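PDB 5KF0: aldehyde dehydrogenase from Burkholderia vietnamiensis, which probably oxidises aldehydes to carboxylic acids with a nicotinamide adenine dinucleotide cofactor as electron acceptor, and binds NADPH. Local coordinates for residues 153-159 and 180-186; 51-56 and 223-229; 194-198 and 211-215. All coordinates share one frame. Residues are numbered along the deposited sequence.

Contact 1: 153-159 and 180-186; sequences GPCSFIS and CPFVLKP. With NDP (NADPH dihydro-nicotinamide-adenine-dinucleotide phosphate), chain E.
Strands 155-158 and 182-185 run as parallel neighbours, their axes 4.7 Å apart at closest and 16° from perfect alignment. The register pairs Cys155 with Phe182 and, step by step, Ile158 with Lys185. Hydrogen bonds join Cys155 N to Pro181 O (2.9 Å), Val183 N to Cys155 O and Phe157 N to Val183 O (both 3.0 Å), and Lys185 N to Phe157 O (2.8 Å); Ser159 N to Lys185 O (3.3 Å) is weak. Gly153 leads in at phi 126°, psi -162°, angles that call for glycine.

On the face holding Cys155, Phe157, Phe182 and Leu184, Phe157 (chi1 m) turns its ring back along its own strand, so that CE2 comes to 3.4 Å from Phe182 CB, while Leu184 (t, p) curls back to put CD1 3.6 Å from Phe157 CB. Phe182 (chi1 p) swings its ring away; the two rings, centroids 5.5 Å apart, barely overlap. Cys155 SG fits against Cys180 CB at 3.8 Å. On the opposite face, Ile158 CG2 lies 4.2 Å from Lys185 CE and 3.2 Å from NDP O4B, and Phe224 covers Val183 and Lys185.

At the C-terminal ends of both strands the segments hold the cofactor, as in the Rossmann-like domain of aldehyde dehydrogenases. Lys185 (t, t, p, p) bonds through NZ to Pro186 O (2.8 Å), NDP O2B (2.9 Å), phosphate oxygen NDP O2X (3.0 Å), NDP O3B (3.1 Å) and Ala216 O; Ser159 O accepts from NDP O3B (2.8 Å). Helix 164-178 packs on Phe157 and Phe182, helix 48-60 on Pro154, Pro181 and Val183, and strand 232-236 continues the sheet beyond 155-158.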
loop_
_atom_site.group_PDB
_atom_site.type_symbol
_atom_site.label_atom_id
_atom_site.label_comp_id
_atom_site.label_asym_id
_atom_site.label_seq_id
_atom_site.Cartn_x
_atom_site.Cartn_y
_atom_site.Cartn_z
ATOM N N GLY A 153 2.842 -13.615 -19.710
ATOM C CA GLY A 153 2.846 -14.519 -20.834
ATOM C C GLY A 153 3.534 -15.810 -20.457
ATOM O O GLY A 153 3.721 -16.103 -19.271
ATOM N N PRO A 154 3.943 -16.601 -21.448
ATOM C CA PRO A 154 4.629 -17.863 -21.137
ATOM C C PRO A 154 5.922 -17.612 -20.378
ATOM O O PRO A 154 6.724 -16.753 -20.752
ATOM C CB PRO A 154 4.896 -18.473 -22.516
ATOM C CG PRO A 154 3.861 -17.818 -23.425
ATOM C CD PRO A 154 3.767 -16.414 -22.897
ATOM N N CYS A 155 6.119 -18.375 -19.307
ATOM C CA CYS A 155 7.294 -18.251 -18.456
ATOM C C CYS A 155 8.139 -19.509 -18.565
ATOM O O CYS A 155 7.605 -20.619 -18.588
ATOM C CB CYS A 155 6.910 -18.048 -16.986
ATOM S SG CYS A 155 6.049 -16.490 -16.650
ATOM N N SER A 156 9.457 -19.312 -18.602
ATOM C CA SER A 156 10.439 -20.388 -18.601
ATOM C C SER A 156 11.040 -20.483 -17.201
ATOM O O SER A 156 11.591 -19.501 -16.692
ATOM C CB SER A 156 11.536 -20.123 -19.633
ATOM O OG SER A 156 12.545 -21.122 -19.550
ATOM N N PHE A 157 10.944 -21.661 -16.589
ATOM C CA PHE A 157 11.368 -21.889 -15.210
ATOM C C PHE A 157 12.441 -22.970 -15.181
ATOM O O PHE A 157 12.242 -24.054 -15.738
ATOM C CB PHE A 157 10.189 -22.340 -14.333
ATOM C CG PHE A 157 9.145 -21.277 -14.106
ATOM C CD1 PHE A 157 9.473 -19.921 -14.165
ATOM C CD2 PHE A 157 7.834 -21.640 -13.804
ATOM C CE1 PHE A 157 8.500 -18.949 -13.936
ATOM C CE2 PHE A 157 6.864 -20.677 -13.559
ATOM C CZ PHE A 157 7.195 -19.329 -13.631
ATOM N N ILE A 158 13.558 -22.687 -14.512
ATOM C CA ILE A 158 14.651 -23.644 -14.351
ATOM C C ILE A 158 15.007 -23.710 -12.869
ATOM O O ILE A 158 15.226 -22.664 -12.246
ATOM C CB ILE A 158 15.884 -23.227 -15.179
ATOM C CG1 ILE A 158 15.577 -23.253 -16.680
ATOM C CG2 ILE A 158 17.076 -24.140 -14.852
ATOM C CD1 ILE A 158 16.707 -22.655 -17.543
ATOM N N SER A 159 15.082 -24.923 -12.309
ATOM C CA SER A 159 15.278 -25.103 -10.876
ATOM C C SER A 159 16.446 -26.039 -10.583
ATOM O O SER A 159 16.870 -26.811 -11.448
ATOM C CB SER A 159 13.989 -25.637 -10.223
ATOM O OG SER A 159 13.529 -26.842 -10.828
ATOM N N CYS A 180 -0.106 -17.152 -15.511
ATOM C CA CYS A 180 0.880 -17.374 -16.571
ATOM C C CYS A 180 0.989 -18.847 -16.905
ATOM O O CYS A 180 1.216 -19.660 -15.994
ATOM C CB CYS A 180 2.262 -16.895 -16.143
ATOM S SG CYS A 180 2.449 -15.140 -15.952
ATOM N N PRO A 181 0.894 -19.228 -18.179
ATOM C CA PRO A 181 1.376 -20.553 -18.581
ATOM C C PRO A 181 2.880 -20.632 -18.356
ATOM O O PRO A 181 3.595 -19.628 -18.451
ATOM C CB PRO A 181 1.039 -20.619 -20.080
ATOM C CG PRO A 181 0.126 -19.432 -20.350
ATOM C CD PRO A 181 0.535 -18.402 -19.340
ATOM N N PHE A 182 3.369 -21.837 -18.061
ATOM C CA PHE A 182 4.798 -21.974 -17.802
ATOM C C PHE A 182 5.293 -23.334 -18.274
ATOM O O PHE A 182 4.536 -24.306 -18.356
ATOM C CB PHE A 182 5.129 -21.792 -16.309
ATOM C CG PHE A 182 4.584 -22.884 -15.432
ATOM C CD1 PHE A 182 5.320 -24.049 -15.213
ATOM C CD2 PHE A 182 3.331 -22.753 -14.833
ATOM C CE1 PHE A 182 4.821 -25.069 -14.409
ATOM C CE2 PHE A 182 2.816 -23.768 -14.021
ATOM C CZ PHE A 182 3.558 -24.932 -13.816
ATOM N N VAL A 183 6.598 -23.395 -18.527
ATOM C CA VAL A 183 7.303 -24.636 -18.818
ATOM C C VAL A 183 8.442 -24.723 -17.812
ATOM O O VAL A 183 9.302 -23.837 -17.777
ATOM C CB VAL A 183 7.848 -24.675 -20.257
ATOM C CG1 VAL A 183 8.496 -26.043 -20.539
ATOM C CG2 VAL A 183 6.721 -24.398 -21.290
ATOM N N LEU A 184 8.439 -25.775 -16.991
ATOM C CA LEU A 184 9.427 -25.964 -15.932
ATOM C C LEU A 184 10.401 -27.065 -16.329
ATOM O O LEU A 184 9.981 -28.163 -16.709
ATOM C CB LEU A 184 8.746 -26.337 -14.608
ATOM C CG LEU A 184 9.671 -26.817 -13.470
ATOM C CD1 LEU A 184 10.595 -25.696 -12.989
ATOM C CD2 LEU A 184 8.860 -27.388 -12.294
ATOM N N LYS A 185 11.693 -26.762 -16.250
ATOM C CA LYS A 185 12.748 -27.759 -16.413
ATOM C C LYS A 185 13.387 -28.001 -15.056
ATOM O O LYS A 185 14.158 -27.153 -14.575
ATOM C CB LYS A 185 13.806 -27.298 -17.418
ATOM C CG LYS A 185 14.744 -28.440 -17.837
ATOM C CD LYS A 185 16.110 -27.933 -18.316
ATOM C CE LYS A 185 17.041 -27.682 -17.124
ATOM N NZ LYS A 185 17.336 -28.980 -16.412
ATOM N N PRO A 186 13.102 -29.112 -14.396
ATOM C CA PRO A 186 13.756 -29.405 -13.123
ATOM C C PRO A 186 15.188 -29.861 -13.363
ATOM O O PRO A 186 15.599 -30.136 -14.492
ATOM C CB PRO A 186 12.900 -30.541 -12.548
ATOM C CG PRO A 186 12.484 -31.309 -13.798
ATOM C CD PRO A 186 12.258 -30.232 -14.859
HETATM P PA NDP E . 23.238 -25.654 -11.594
HETATM O O1A NDP E . 23.525 -24.250 -12.008
HETATM O O2A NDP E . 24.389 -26.609 -11.911
HETATM O O5B NDP E . 21.907 -26.217 -12.257
HETATM C C5B NDP E . 20.667 -25.536 -11.941
HETATM C C4B NDP E . 19.677 -25.797 -13.044
HETATM O O4B NDP E . 20.111 -25.128 -14.250
HETATM C C3B NDP E . 19.505 -27.274 -13.424
HETATM O O3B NDP E . 18.159 -27.529 -13.816
HETATM C C2B NDP E . 20.430 -27.392 -14.635
HETATM O O2B NDP E . 20.100 -28.465 -15.542
HETATM C C1B NDP E . 20.121 -26.066 -15.305
HETATM N N9A NDP E . 21.105 -25.647 -16.296
HETATM C C8A NDP E . 22.470 -25.603 -16.183
HETATM N N7A NDP E . 23.075 -25.115 -17.241
HETATM C C5A NDP E . 22.036 -24.822 -18.109
HETATM C C6A NDP E . 22.004 -24.266 -19.403
HETATM N N6A NDP E . 23.097 -23.921 -20.095
HETATM N N1A NDP E . 20.794 -24.088 -19.979
HETATM C C2A NDP E . 19.699 -24.450 -19.308
HETATM N N3A NDP E . 19.603 -24.988 -18.089
HETATM C C4A NDP E . 20.815 -25.148 -17.541
HETATM O O3 NDP E . 22.931 -25.678 -10.035
HETATM P PN NDP E . 22.666 -26.858 -9.001
HETATM O O1N NDP E . 21.519 -27.681 -9.463
HETATM O O2N NDP E . 23.974 -27.584 -8.813
HETATM O O5D NDP E . 22.249 -26.124 -7.659
HETATM C C5D NDP E . 23.165 -25.496 -6.748
HETATM C C4D NDP E . 23.221 -24.019 -7.051
HETATM O O4D NDP E . 21.894 -23.439 -6.934
HETATM C C3D NDP E . 24.119 -23.253 -6.076
HETATM O O3D NDP E . 24.927 -22.277 -6.724
HETATM C C2D NDP E . 23.101 -22.626 -5.125
HETATM O O2D NDP E . 23.533 -21.481 -4.400
HETATM C C1D NDP E . 21.964 -22.308 -6.086
HETATM N N1N NDP E . 20.738 -22.149 -5.312
HETATM C C2N NDP E . 20.067 -20.950 -5.270
HETATM C C3N NDP E . 19.029 -20.727 -4.440
HETATM C C7N NDP E . 18.251 -19.458 -4.459
HETATM O O7N NDP E . 17.042 -19.515 -4.195
HETATM N N7N NDP E . 18.887 -18.311 -4.688
HETATM C C4N NDP E . 18.646 -21.756 -3.438
HETATM C C5N NDP E . 19.201 -23.092 -3.799
HETATM C C6N NDP E . 20.220 -23.210 -4.630
HETATM P P2B NDP E . 20.694 -29.978 -15.319
HETATM O O1X NDP E . 21.374 -30.014 -14.002
HETATM O O2X NDP E . 19.479 -30.843 -15.482
HETATM O O3X NDP E . 21.647 -30.233 -16.468
#

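Contact 2: 51-56 and 223-229; sequences IDAAIG and LFTTDER
A partly buried helix-to-turn contact, apolar at one end and charged at the other, joins helix 48-60 to the end of helix 222-226 and the turn that follows, over the sheet face bearing Ser156, Val183 and Lys185 in the Rossmann-like cofactor domain. CA atoms come nearest at Ile51-Leu223 (7.3 Å) and Ile55-Arg229 (7.1 Å). Ile51 and Ile55, one helical turn apart and both m, t, point toward the other segment: Ile51 CG2 lies 3.9 Å from Leu223 CB, Ile51 CD1 3.7 Å from Phe224 CE2, and Ile55 CD1 4.2 Å from Leu223 CB. Asp227 is the first residue to leave helical angles (psi 127°). Its OD1 accepts from Arg229 N at 2.9 Å, making an Asx turn, and again from Arg229 NE at 2.9 Å, while Asp227 OD2 pairs with Arg229 NH2 at 2.9 Å. In Arg229 (m, t, m, t), chi3 near -65° turns the guanidinium, one face of which passes over Ile55 CG2 (3.4 Å from Arg229 NE); NH2 forms a salt bridge with Asp52 OD1 (2.7 Å; Asp52 chi1 t). A water accepts from Arg229 NH1 (2.8 Å) and donates to Asp52 O (3.0 Å). Phe224 O accepts from the Ser156 hydroxyl.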
loop_
_atom_site.group_PDB
_atom_site.type_symbol
_atom_site.label_atom_id
_atom_site.label_comp_id
_atom_site.label_asym_id
_atom_site.label_seq_id
_atom_site.Cartn_x
_atom_site.Cartn_y
_atom_site.Cartn_z
ATOM N N ILE A 51 10.154 -29.755 -26.200
ATOM C CA ILE A 51 10.236 -28.424 -25.597
ATOM C C ILE A 51 9.543 -27.405 -26.491
ATOM O O ILE A 51 8.744 -26.583 -26.025
ATOM C CB ILE A 51 11.705 -28.038 -25.339
ATOM C CG1 ILE A 51 12.335 -28.987 -24.320
ATOM C CG2 ILE A 51 11.801 -26.590 -24.825
ATOM C CD1 ILE A 51 13.869 -28.908 -24.282
ATOM N N ASP A 52 9.822 -27.465 -27.794
ATOM C CA ASP A 52 9.165 -26.558 -28.730
ATOM C C ASP A 52 7.648 -26.722 -28.703
ATOM O O ASP A 52 6.912 -25.728 -28.718
ATOM C CB ASP A 52 9.693 -26.782 -30.144
ATOM C CG ASP A 52 8.930 -25.975 -31.160
ATOM O OD1 ASP A 52 9.116 -24.746 -31.181
ATOM O OD2 ASP A 52 8.126 -26.558 -31.918
ATOM N N ALA A 53 7.156 -27.967 -28.662
ATOM C CA ALA A 53 5.712 -28.183 -28.595
ATOM C C ALA A 53 5.130 -27.607 -27.310
ATOM O O ALA A 53 4.021 -27.060 -27.313
ATOM C CB ALA A 53 5.388 -29.678 -28.705
ATOM N N ALA A 54 5.865 -27.730 -26.200
ATOM C CA ALA A 54 5.402 -27.180 -24.932
ATOM C C ALA A 54 5.294 -25.665 -24.998
ATOM O O ALA A 54 4.347 -25.079 -24.451
ATOM C CB ALA A 54 6.354 -27.594 -23.810
ATOM N N ILE A 55 6.272 -25.011 -25.636
ATOM C CA ILE A 55 6.235 -23.553 -25.749
ATOM C C ILE A 55 5.055 -23.119 -26.611
ATOM O O ILE A 55 4.352 -22.152 -26.287
ATOM C CB ILE A 55 7.567 -23.018 -26.311
ATOM C CG1 ILE A 55 8.726 -23.387 -25.376
ATOM C CG2 ILE A 55 7.501 -21.489 -26.512
ATOM C CD1 ILE A 55 10.092 -23.136 -25.992
ATOM N N GLY A 56 4.817 -23.819 -27.720
ATOM C CA GLY A 56 3.683 -23.467 -28.562
ATOM C C GLY A 56 2.363 -23.639 -27.838
ATOM O O GLY A 56 1.448 -22.820 -27.980
ATOM N N LEU A 223 16.482 -23.881 -25.589
ATOM C CA LEU A 223 15.247 -23.136 -25.852
ATOM C C LEU A 223 14.664 -22.525 -24.582
ATOM O O LEU A 223 13.949 -21.521 -24.659
ATOM C CB LEU A 223 14.202 -24.039 -26.516
ATOM C CG LEU A 223 14.527 -24.411 -27.966
ATOM C CD1 LEU A 223 13.574 -25.496 -28.456
ATOM C CD2 LEU A 223 14.470 -23.190 -28.870
ATOM N N PHE A 224 14.956 -23.102 -23.415
ATOM C CA PHE A 224 14.474 -22.498 -22.171
ATOM C C PHE A 224 15.025 -21.097 -21.969
ATOM O O PHE A 224 14.403 -20.286 -21.278
ATOM C CB PHE A 224 14.834 -23.371 -20.968
ATOM C CG PHE A 224 13.950 -24.570 -20.827
ATOM C CD1 PHE A 224 12.742 -24.470 -20.151
ATOM C CD2 PHE A 224 14.313 -25.791 -21.375
ATOM C CE1 PHE A 224 11.909 -25.567 -20.024
ATOM C CE2 PHE A 224 13.475 -26.894 -21.247
ATOM C CZ PHE A 224 12.276 -26.775 -20.577
ATOM N N THR A 225 16.184 -20.800 -22.543
ATOM C CA THR A 225 16.760 -19.464 -22.444
ATOM C C THR A 225 16.480 -18.601 -23.669
ATOM O O THR A 225 16.169 -17.407 -23.528
ATOM C CB THR A 225 18.271 -19.571 -22.217
ATOM O OG1 THR A 225 18.515 -20.183 -20.939
ATOM C CG2 THR A 225 18.951 -18.191 -22.266
ATOM N N THR A 226 16.566 -19.167 -24.874
ATOM C CA THR A 226 16.597 -18.342 -26.080
ATOM C C THR A 226 15.258 -18.207 -26.805
ATOM O O THR A 226 15.117 -17.283 -27.610
ATOM C CB THR A 226 17.641 -18.878 -27.079
ATOM O OG1 THR A 226 17.255 -20.179 -27.554
ATOM C CG2 THR A 226 19.018 -18.973 -26.419
ATOM N N ASP A 227 14.282 -19.087 -26.583
ATOM C CA ASP A 227 13.056 -18.981 -27.375
ATOM C C ASP A 227 12.348 -17.659 -27.081
ATOM O O ASP A 227 12.093 -17.315 -25.922
ATOM C CB ASP A 227 12.120 -20.162 -27.100
ATOM C CG ASP A 227 11.065 -20.323 -28.182
ATOM O OD1 ASP A 227 10.165 -19.461 -28.261
ATOM O OD2 ASP A 227 11.140 -21.303 -28.954
ATOM N N GLU A 228 12.046 -16.900 -28.143
ATOM C CA GLU A 228 11.484 -15.571 -27.940
ATOM C C GLU A 228 10.014 -15.590 -27.549
ATOM O O GLU A 228 9.476 -14.534 -27.197
ATOM C CB GLU A 228 11.665 -14.716 -29.196
ATOM C CG GLU A 228 10.762 -15.106 -30.344
ATOM C CD GLU A 228 10.776 -14.084 -31.472
ATOM O OE1 GLU A 228 11.538 -13.093 -31.379
ATOM O OE2 GLU A 228 10.021 -14.273 -32.451
ATOM N N ARG A 229 9.348 -16.747 -27.594
ATOM C CA ARG A 229 7.958 -16.806 -27.153
ATOM C C ARG A 229 7.830 -16.765 -25.636
ATOM O O ARG A 229 6.754 -16.424 -25.123
ATOM C CB ARG A 229 7.288 -18.057 -27.720
ATOM C CG ARG A 229 7.131 -17.988 -29.237
ATOM C CD ARG A 229 6.724 -19.334 -29.833
ATOM N NE ARG A 229 7.776 -20.333 -29.655
ATOM C CZ ARG A 229 7.656 -21.613 -29.989
ATOM N NH1 ARG A 229 6.524 -22.049 -30.535
ATOM N NH2 ARG A 229 8.665 -22.455 -29.781
HETATM O O HOH W 1 5.842 -24.643 -31.317
#

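Contact 3: 194-198 and 211-215; sequences ALIIA and FSVLP
Apolar packing of a helix on a strand makes up this contact. The 194-198 piece of helix 192-202 runs roughly antiparallel to strand 211-213, at 150° between their N-to-C directions, with axes 8.8 Å apart at closest; the nearest CA atoms are those of Ala198 and Val213, 6.4 Å apart. Inside the helix, Ala198 N donates to Ala194 O at 2.9 Å, so Ala194 and Ala198 sit one turn apart and both direct CB toward the strand.

Aliphatic contacts centre on Val213 (chi1 t), which enters the shallow hollow left by these two small residues. Its CG1 lies 3.9 Å from Ala194 CB and 3.8 Å from Leu195 CD2, while Val213 CG2 meets Ala198 CB at 3.6 Å. Leu195 (m, t) starts sideways but bends in, and its CD1 also comes 4.2 Å from Pro215 CG, extending the packing beyond the end of the strand.

The aromatic contribution comes from Phe211, whose chi1 near 73° (p) brings the ring alongside the carbonyl and methyl of Ala198: Phe211 CE1 is 4.1 Å from Ala198 CB, and Phe211 CZ is 3.6 Å from Ala198 O.

Backbone polar bonds of the strand are made with other partners. Ser212 and Leu214 pair with strand 182-185 through Phe182 and Leu184, and Val213 pairs with Tyr17 of strand 13-18. Ser212 and Leu214 point away from the helix, packing on helix 48-60 instead, and Ser212 OG is hydrogen-bonded to Ala19 N.

Strand 182-185, helix 192-202 and strand 211-213 thus form a beta-alpha-beta crossover, the repeating unit of the Rossmann-like cofactor domain of aldehyde dehydrogenases.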
loop_
_atom_site.group_PDB
_atom_site.type_symbol
_atom_site.label_atom_id
_atom_site.label_comp_id
_atom_site.label_asym_id
_atom_site.label_seq_id
_atom_site.Cartn_x
_atom_site.Cartn_y
_atom_site.Cartn_z
ATOM N N ALA A 194 9.292 -32.618 -9.031
ATOM C CA ALA A 194 8.595 -31.763 -9.993
ATOM C C ALA A 194 7.548 -32.535 -10.791
ATOM O O ALA A 194 6.491 -31.980 -11.130
ATOM C CB ALA A 194 9.614 -31.113 -10.935
ATOM N N LEU A 195 7.820 -33.804 -11.107
ATOM C CA LEU A 195 6.853 -34.601 -11.856
ATOM C C LEU A 195 5.678 -35.036 -10.987
ATOM O O LEU A 195 4.587 -35.277 -11.509
ATOM C CB LEU A 195 7.533 -35.819 -12.480
ATOM C CG LEU A 195 8.579 -35.436 -13.530
ATOM C CD1 LEU A 195 9.372 -36.666 -13.945
ATOM C CD2 LEU A 195 7.936 -34.768 -14.759
ATOM N N ILE A 196 5.865 -35.141 -9.667
ATOM C CA ILE A 196 4.710 -35.376 -8.800
ATOM C C ILE A 196 3.859 -34.110 -8.699
ATOM O O ILE A 196 2.619 -34.170 -8.746
ATOM C CB ILE A 196 5.159 -35.875 -7.414
ATOM C CG1 ILE A 196 5.814 -37.257 -7.528
ATOM C CG2 ILE A 196 3.953 -35.942 -6.468
ATOM C CD1 ILE A 196 6.522 -37.683 -6.256
ATOM N N ILE A 197 4.506 -32.949 -8.575
ATOM C CA ILE A 197 3.787 -31.676 -8.661
ATOM C C ILE A 197 2.986 -31.617 -9.957
ATOM O O ILE A 197 1.801 -31.260 -9.960
ATOM C CB ILE A 197 4.766 -30.490 -8.543
ATOM C CG1 ILE A 197 5.391 -30.427 -7.143
ATOM C CG2 ILE A 197 4.063 -29.178 -8.874
ATOM C CD1 ILE A 197 6.413 -29.303 -6.969
ATOM N N ALA A 198 3.613 -32.013 -11.075
ATOM C CA ALA A 198 2.922 -31.998 -12.366
ATOM C C ALA A 198 1.729 -32.945 -12.384
ATOM O O ALA A 198 0.671 -32.609 -12.932
ATOM C CB ALA A 198 3.903 -32.354 -13.486
ATOM N N PHE A 211 0.578 -25.703 -18.340
ATOM C CA PHE A 211 1.870 -26.105 -17.804
ATOM C C PHE A 211 2.448 -27.273 -18.582
ATOM O O PHE A 211 1.724 -28.100 -19.142
ATOM C CB PHE A 211 1.772 -26.463 -16.314
ATOM C CG PHE A 211 1.085 -27.772 -16.038
ATOM C CD1 PHE A 211 1.828 -28.929 -15.864
ATOM C CD2 PHE A 211 -0.303 -27.841 -15.922
ATOM C CE1 PHE A 211 1.202 -30.140 -15.596
ATOM C CE2 PHE A 211 -0.943 -29.053 -15.640
ATOM C CZ PHE A 211 -0.183 -30.202 -15.472
ATOM N N SER A 212 3.776 -27.303 -18.627
ATOM C CA SER A 212 4.547 -28.481 -18.978
ATOM C C SER A 212 5.676 -28.608 -17.968
ATOM O O SER A 212 6.215 -27.602 -17.498
ATOM C CB SER A 212 5.116 -28.397 -20.410
ATOM O OG SER A 212 4.068 -28.395 -21.376
ATOM N N VAL A 213 6.031 -29.847 -17.626
ATOM C CA VAL A 213 7.189 -30.113 -16.771
ATOM C C VAL A 213 8.053 -31.111 -17.537
ATOM O O VAL A 213 7.649 -32.263 -17.745
ATOM C CB VAL A 213 6.794 -30.644 -15.384
ATOM C CG1 VAL A 213 8.049 -30.967 -14.557
ATOM C CG2 VAL A 213 5.921 -29.609 -14.645
ATOM N N LEU A 214 9.220 -30.663 -17.985
ATOM C CA LEU A 214 10.021 -31.392 -18.967
ATOM C C LEU A 214 11.436 -31.602 -18.450
ATOM O O LEU A 214 12.240 -30.647 -18.453
ATOM C CB LEU A 214 10.064 -30.638 -20.296
ATOM C CG LEU A 214 8.733 -30.369 -20.998
ATOM C CD1 LEU A 214 8.985 -29.618 -22.299
ATOM C CD2 LEU A 214 7.989 -31.663 -21.272
ATOM N N PRO A 215 11.793 -32.808 -18.031
ATOM C CA PRO A 215 13.199 -33.085 -17.722
ATOM C C PRO A 215 14.039 -32.964 -18.984
ATOM O O PRO A 215 13.647 -33.431 -20.052
ATOM C CB PRO A 215 13.173 -34.526 -17.195
ATOM C CG PRO A 215 11.719 -34.789 -16.824
ATOM C CD PRO A 215 10.925 -33.975 -17.805
#

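Overall arrangement
From the N terminus, helix 48-60 comes first, and contact 2 opens there; it closes only at residues 223-229, after a loop of 166 intervening residues. Within that long loop lie the other two contacts in series. Contact 1 closes after 20 residues, spanning helix 164-178 between two neighbouring strands, and contact 3 then closes after 12, bringing helix 192-202 against strand 211-213. Strand 182-185 links them: it pairs with 155-158 on one side and with 211-213 on the other. Contact 2 covers the same sheet, with Ala54 against Ser212 and Leu214, so helices on both faces are tied to one sheet of the cofactor domain.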